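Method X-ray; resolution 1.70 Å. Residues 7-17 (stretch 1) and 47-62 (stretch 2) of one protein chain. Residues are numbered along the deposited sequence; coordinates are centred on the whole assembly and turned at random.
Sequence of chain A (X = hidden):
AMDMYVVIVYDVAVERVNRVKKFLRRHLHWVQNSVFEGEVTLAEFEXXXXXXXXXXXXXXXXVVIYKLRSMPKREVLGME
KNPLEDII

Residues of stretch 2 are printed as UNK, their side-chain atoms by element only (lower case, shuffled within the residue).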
# COMPACT_ATOMS: atom_id res chain seq x y z
N VAL A 7 -7.53 1.11 1.59
CA VAL A 7 -6.37 0.60 0.86
C VAL A 7 -5.78 -0.48 1.74
O VAL A 7 -5.46 -0.22 2.91
CB VAL A 7 -5.31 1.68 0.56
CG1 VAL A 7 -4.08 1.03 -0.10
CG2 VAL A 7 -5.88 2.81 -0.29
N ILE A 8 -5.65 -1.69 1.21
CA ILE A 8 -5.16 -2.83 1.99
C ILE A 8 -3.84 -3.30 1.39
O ILE A 8 -3.76 -3.58 0.19
CB ILE A 8 -6.17 -3.98 2.03
CG1 ILE A 8 -7.48 -3.50 2.66
CG2 ILE A 8 -5.58 -5.16 2.80
CD1 ILE A 8 -8.44 -4.65 2.96
N VAL A 9 -2.82 -3.39 2.24
CA VAL A 9 -1.53 -3.95 1.85
C VAL A 9 -1.25 -5.13 2.77
O VAL A 9 -1.62 -5.10 3.94
CB VAL A 9 -0.39 -2.91 1.92
CG1 VAL A 9 -0.66 -1.77 0.97
CG2 VAL A 9 -0.25 -2.39 3.35
N TYR A 10 -0.61 -6.17 2.24
CA TYR A 10 -0.40 -7.35 3.09
C TYR A 10 0.94 -7.99 2.79
O TYR A 10 1.45 -7.96 1.67
CB TYR A 10 -1.53 -8.39 2.96
CG TYR A 10 -1.81 -8.87 1.55
CD1 TYR A 10 -2.73 -8.23 0.75
CD2 TYR A 10 -1.16 -10.00 1.05
CE1 TYR A 10 -3.00 -8.66 -0.53
CE2 TYR A 10 -1.44 -10.46 -0.23
CZ TYR A 10 -2.36 -9.79 -1.01
OH TYR A 10 -2.65 -10.22 -2.28
N ASP A 11 1.50 -8.56 3.85
CA ASP A 11 2.79 -9.24 3.85
C ASP A 11 2.49 -10.59 4.50
O ASP A 11 2.41 -10.67 5.72
CB ASP A 11 3.80 -8.42 4.65
CG ASP A 11 5.22 -8.82 4.41
OD1 ASP A 11 5.45 -10.01 4.09
OD2 ASP A 11 6.10 -7.94 4.53
N VAL A 12 2.28 -11.63 3.68
CA VAL A 12 1.76 -12.91 4.16
C VAL A 12 2.71 -14.01 3.69
O VAL A 12 3.23 -13.93 2.57
CB VAL A 12 0.33 -13.18 3.65
CG1 VAL A 12 -0.15 -14.58 4.05
CG2 VAL A 12 -0.65 -12.11 4.20
N ALA A 13 2.90 -15.03 4.52
CA ALA A 13 3.82 -16.11 4.17
C ALA A 13 3.36 -16.82 2.90
O ALA A 13 2.18 -16.84 2.54
CB ALA A 13 3.93 -17.10 5.33
N VAL A 14 4.33 -17.46 2.22
CA VAL A 14 4.05 -18.04 0.92
C VAL A 14 2.96 -19.11 0.98
O VAL A 14 2.24 -19.31 -0.01
CB VAL A 14 5.35 -18.61 0.31
CG1 VAL A 14 5.85 -19.77 1.13
CG2 VAL A 14 5.10 -19.05 -1.10
N GLU A 15 2.82 -19.82 2.10
CA GLU A 15 1.80 -20.87 2.17
C GLU A 15 0.39 -20.32 2.18
O GLU A 15 -0.56 -21.08 1.95
CB GLU A 15 1.98 -21.74 3.42
CG GLU A 15 3.21 -22.60 3.45
CD GLU A 15 4.41 -21.88 4.02
OE1 GLU A 15 4.39 -20.63 4.12
OE2 GLU A 15 5.39 -22.57 4.39
N ARG A 16 0.22 -19.04 2.47
CA ARG A 16 -1.09 -18.46 2.68
C ARG A 16 -1.39 -17.28 1.78
O ARG A 16 -2.56 -16.85 1.73
CB ARG A 16 -1.24 -18.02 4.14
CG ARG A 16 -1.13 -19.17 5.14
CD ARG A 16 -1.27 -18.69 6.57
NE ARG A 16 -0.15 -17.87 7.01
CZ ARG A 16 1.00 -18.37 7.46
NH1 ARG A 16 1.18 -19.68 7.52
NH2 ARG A 16 1.97 -17.56 7.87
N VAL A 17 -0.40 -16.75 1.06
CA VAL A 17 -0.58 -15.45 0.42
C VAL A 17 -1.59 -15.53 -0.71
O VAL A 17 -2.42 -14.63 -0.88
CB VAL A 17 0.78 -14.89 -0.06
CG1 VAL A 17 1.41 -15.77 -1.14
CG2 VAL A 17 0.60 -13.44 -0.57
N UNK A 47 -16.65 -7.83 7.40
CA UNK A 47 -16.58 -9.14 6.77
C UNK A 47 -15.23 -9.36 6.10
O UNK A 47 -14.69 -10.47 6.11
n UNK A 47 -20.29 -9.11 4.28
c UNK A 47 -17.71 -9.30 5.75
c UNK A 47 -20.09 -10.06 5.38
n UNK A 47 -21.50 -7.65 5.56
c UNK A 47 -20.97 -7.98 4.39
n UNK A 47 -21.12 -7.17 3.35
c UNK A 47 -19.06 -9.61 6.40
N UNK A 48 -14.66 -8.30 5.51
CA UNK A 48 -13.32 -8.40 4.95
C UNK A 48 -12.31 -8.70 6.04
O UNK A 48 -11.45 -9.58 5.90
c UNK A 48 -13.61 -5.64 2.20
c UNK A 48 -11.43 -7.10 3.88
c UNK A 48 -13.78 -6.99 2.91
c UNK A 48 -12.95 -7.11 4.19
N UNK A 49 -12.38 -7.94 7.14
CA UNK A 49 -11.47 -8.18 8.27
C UNK A 49 -11.61 -9.60 8.79
O UNK A 49 -10.61 -10.29 9.04
c UNK A 49 -11.00 -7.44 10.67
c UNK A 49 -11.30 -6.38 11.71
n UNK A 49 -11.10 -5.77 14.11
c UNK A 49 -11.74 -7.16 9.37
c UNK A 49 -10.80 -6.81 13.08
N UNK A 50 -12.85 -10.08 8.96
CA UNK A 50 -13.05 -11.43 9.47
C UNK A 50 -12.55 -12.49 8.49
O UNK A 50 -11.98 -13.51 8.90
c UNK A 50 -14.53 -11.67 9.80
N UNK A 51 -12.76 -12.27 7.19
CA UNK A 51 -12.22 -13.20 6.20
C UNK A 51 -10.71 -13.26 6.24
O UNK A 51 -10.11 -14.34 6.15
N UNK A 52 -10.05 -12.10 6.36
CA UNK A 52 -8.59 -12.06 6.40
C UNK A 52 -8.06 -12.76 7.65
O UNK A 52 -7.08 -13.51 7.58
c UNK A 52 -7.35 -10.61 3.90
c UNK A 52 -8.28 -9.97 4.96
c UNK A 52 -8.10 -10.61 6.33
c UNK A 52 -8.01 -8.48 5.07
N UNK A 53 -8.70 -12.54 8.80
CA UNK A 53 -8.26 -13.18 10.04
C UNK A 53 -8.36 -14.70 9.95
O UNK A 53 -7.53 -15.41 10.54
c UNK A 53 -9.08 -12.65 11.21
c UNK A 53 -8.79 -11.19 11.57
c UNK A 53 -7.40 -11.06 12.18
c UNK A 53 -9.85 -10.61 12.50
N UNK A 54 -9.32 -15.22 9.19
CA UNK A 54 -9.43 -16.66 9.02
C UNK A 54 -8.34 -17.22 8.13
O UNK A 54 -8.00 -18.41 8.26
c UNK A 54 -10.81 -17.02 8.45
c UNK A 54 -11.89 -17.03 9.52
o UNK A 54 -12.99 -16.50 9.26
o UNK A 54 -11.63 -17.57 10.62
N UNK A 55 -7.76 -16.41 7.26
CA UNK A 55 -6.79 -16.89 6.29
C UNK A 55 -5.34 -16.66 6.70
O UNK A 55 -4.45 -17.30 6.14
c UNK A 55 -8.55 -15.65 3.05
c UNK A 55 -7.02 -16.22 4.93
c UNK A 55 -8.30 -18.01 3.77
c UNK A 55 -8.33 -16.57 4.23
N UNK A 56 -5.07 -15.76 7.64
CA UNK A 56 -3.70 -15.43 7.98
C UNK A 56 -3.31 -16.11 9.29
O UNK A 56 -4.16 -16.56 10.07
c UNK A 56 -3.88 -13.25 6.76
c UNK A 56 -3.86 -11.85 9.55
c UNK A 56 -3.47 -13.91 8.07
c UNK A 56 -4.23 -13.30 9.25
N UNK A 57 -2.00 -16.21 9.50
CA UNK A 57 -1.41 -16.60 10.78
C UNK A 57 -0.99 -15.31 11.47
O UNK A 57 -0.05 -14.64 11.03
o UNK A 57 0.49 -17.22 12.83
c UNK A 57 -0.22 -17.53 10.55
o UNK A 57 0.98 -19.11 11.84
c UNK A 57 0.46 -17.98 11.84
N UNK A 58 -1.69 -14.95 12.55
CA UNK A 58 -1.48 -13.65 13.17
C UNK A 58 -0.13 -13.52 13.86
O UNK A 58 0.26 -12.41 14.20
o UNK A 58 -5.15 -11.96 15.19
c UNK A 58 -2.63 -13.35 14.13
o UNK A 58 -6.06 -13.69 14.16
c UNK A 58 -5.12 -12.86 14.32
c UNK A 58 -3.91 -12.96 13.41
N UNK A 59 0.60 -14.62 14.06
CA UNK A 59 1.96 -14.54 14.58
C UNK A 59 3.00 -14.26 13.51
O UNK A 59 4.12 -13.86 13.85
c UNK A 59 1.70 -15.94 16.68
c UNK A 59 2.33 -15.84 15.31
o UNK A 59 1.76 -14.95 17.44
o UNK A 59 1.13 -17.01 16.99
N UNK A 60 2.67 -14.44 12.23
CA UNK A 60 3.62 -14.30 11.13
C UNK A 60 3.26 -13.19 10.16
O UNK A 60 4.13 -12.40 9.77
c UNK A 60 5.07 -17.73 10.30
o UNK A 60 6.15 -18.12 10.79
c UNK A 60 4.20 -16.82 11.14
o UNK A 60 4.68 -18.05 9.16
c UNK A 60 3.72 -15.62 10.35
N UNK A 61 1.99 -13.12 9.76
CA UNK A 61 1.57 -12.27 8.66
C UNK A 61 1.17 -10.89 9.15
O UNK A 61 0.89 -10.68 10.34
c UNK A 61 0.71 -14.34 7.49
o UNK A 61 -0.23 -15.18 7.45
c UNK A 61 0.40 -12.92 7.92
o UNK A 61 1.88 -14.63 7.17
N UNK A 62 1.17 -9.92 8.23
CA UNK A 62 0.73 -8.58 8.58
C UNK A 62 -0.13 -8.01 7.47
O UNK A 62 0.25 -8.02 6.30
c UNK A 62 1.92 -7.66 8.86
o UNK A 62 2.60 -7.30 7.67
O HOH W 1 4.15 -20.20 7.47
O HOH W 2 -4.31 -18.30 3.81

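Position 47 carries three carbons, a nitrogen, then a carbon with two more nitrogens, a guanidinium out of reach of stretch 1: Arg47. Position 48 has four carbons forked at the first, one arm two carbons long, which makes it Ile48; its CG2 lies 4.0 Å from Ile8 CD1. At 49, four carbons in a row end in nitrogen, giving Lys49, whose end leads away. Position 50 has one carbon, Ala50, and 51 none, Gly51; neither touches stretch 1.

Position 52 has four carbons forked at the second, so it is Leu52, and its CD1 reaches Ile8 CD1 at 4.4 Å. The same fork at 53 gives Leu53, out of reach. Position 54 has two carbons, the second bearing two oxygens, and is out of reach of stretch 1: Asp54. Position 55, again forked at the second carbon, is Leu55; its backbone O, rather than its side chain, approaches Arg16 CD (3.5 Å). Position 56 repeats the fork at the first carbon with one longer arm: Ile56, with CG2 4.3 Å from Val12 CG2.

At 57, two carbons, the second carrying two oxygens, give Asp57. Its CB sits over one face of the Arg16 guanidinium, 3.4 Å from CZ, while its OD2 is 4.4 Å from Arg16 NH1 and well out of the guanidinium plane, so no N-H points at it. Position 58, three carbons with two oxygens on the third, is Glu58, pointing away; 59, one carbon shorter, is Asp59, which does not touch stretch 1 but donates its N to Asp57 OD1 (2.9 Å).

Position 60 has three carbons, the third carrying two oxygens: Glu60, whose OE1 accepts from Arg16 NH2 at 3.0 Å in a salt bridge. Position 61 has two carbons, the second carrying two oxygens: Asp61. Its OD2 takes Arg16 NE (2.7 Å) and its OD1 takes both Arg16 NH2 (3.0 Å) and Ala13 N (2.9 Å), all near 160°. One carbon and one oxygen at 62 give Ser62, whose OG is 3.4 Å from Asp11 CB.

The contact therefore has three parts. Ile8 packs against the helix through Ile48 and Leu52. Asp11 and Ser62 form an antiparallel bridge, Asp11 N to Ser62 O at 2.8 Å and Ser62 N to Asp11 O at 2.9 Å, both at 166°. Beyond it, Asp61 fixes the loops: its OD2 also accepts Asp57 N (2.9 Å), so one carboxylate ties its own turn to Arg16. Water 1 links Arg16 NH1 (3.0 Å) to Glu60 OE1 (2.8 Å).

Stretch 2 47-62: RIKAGLLDLIDEDEDS
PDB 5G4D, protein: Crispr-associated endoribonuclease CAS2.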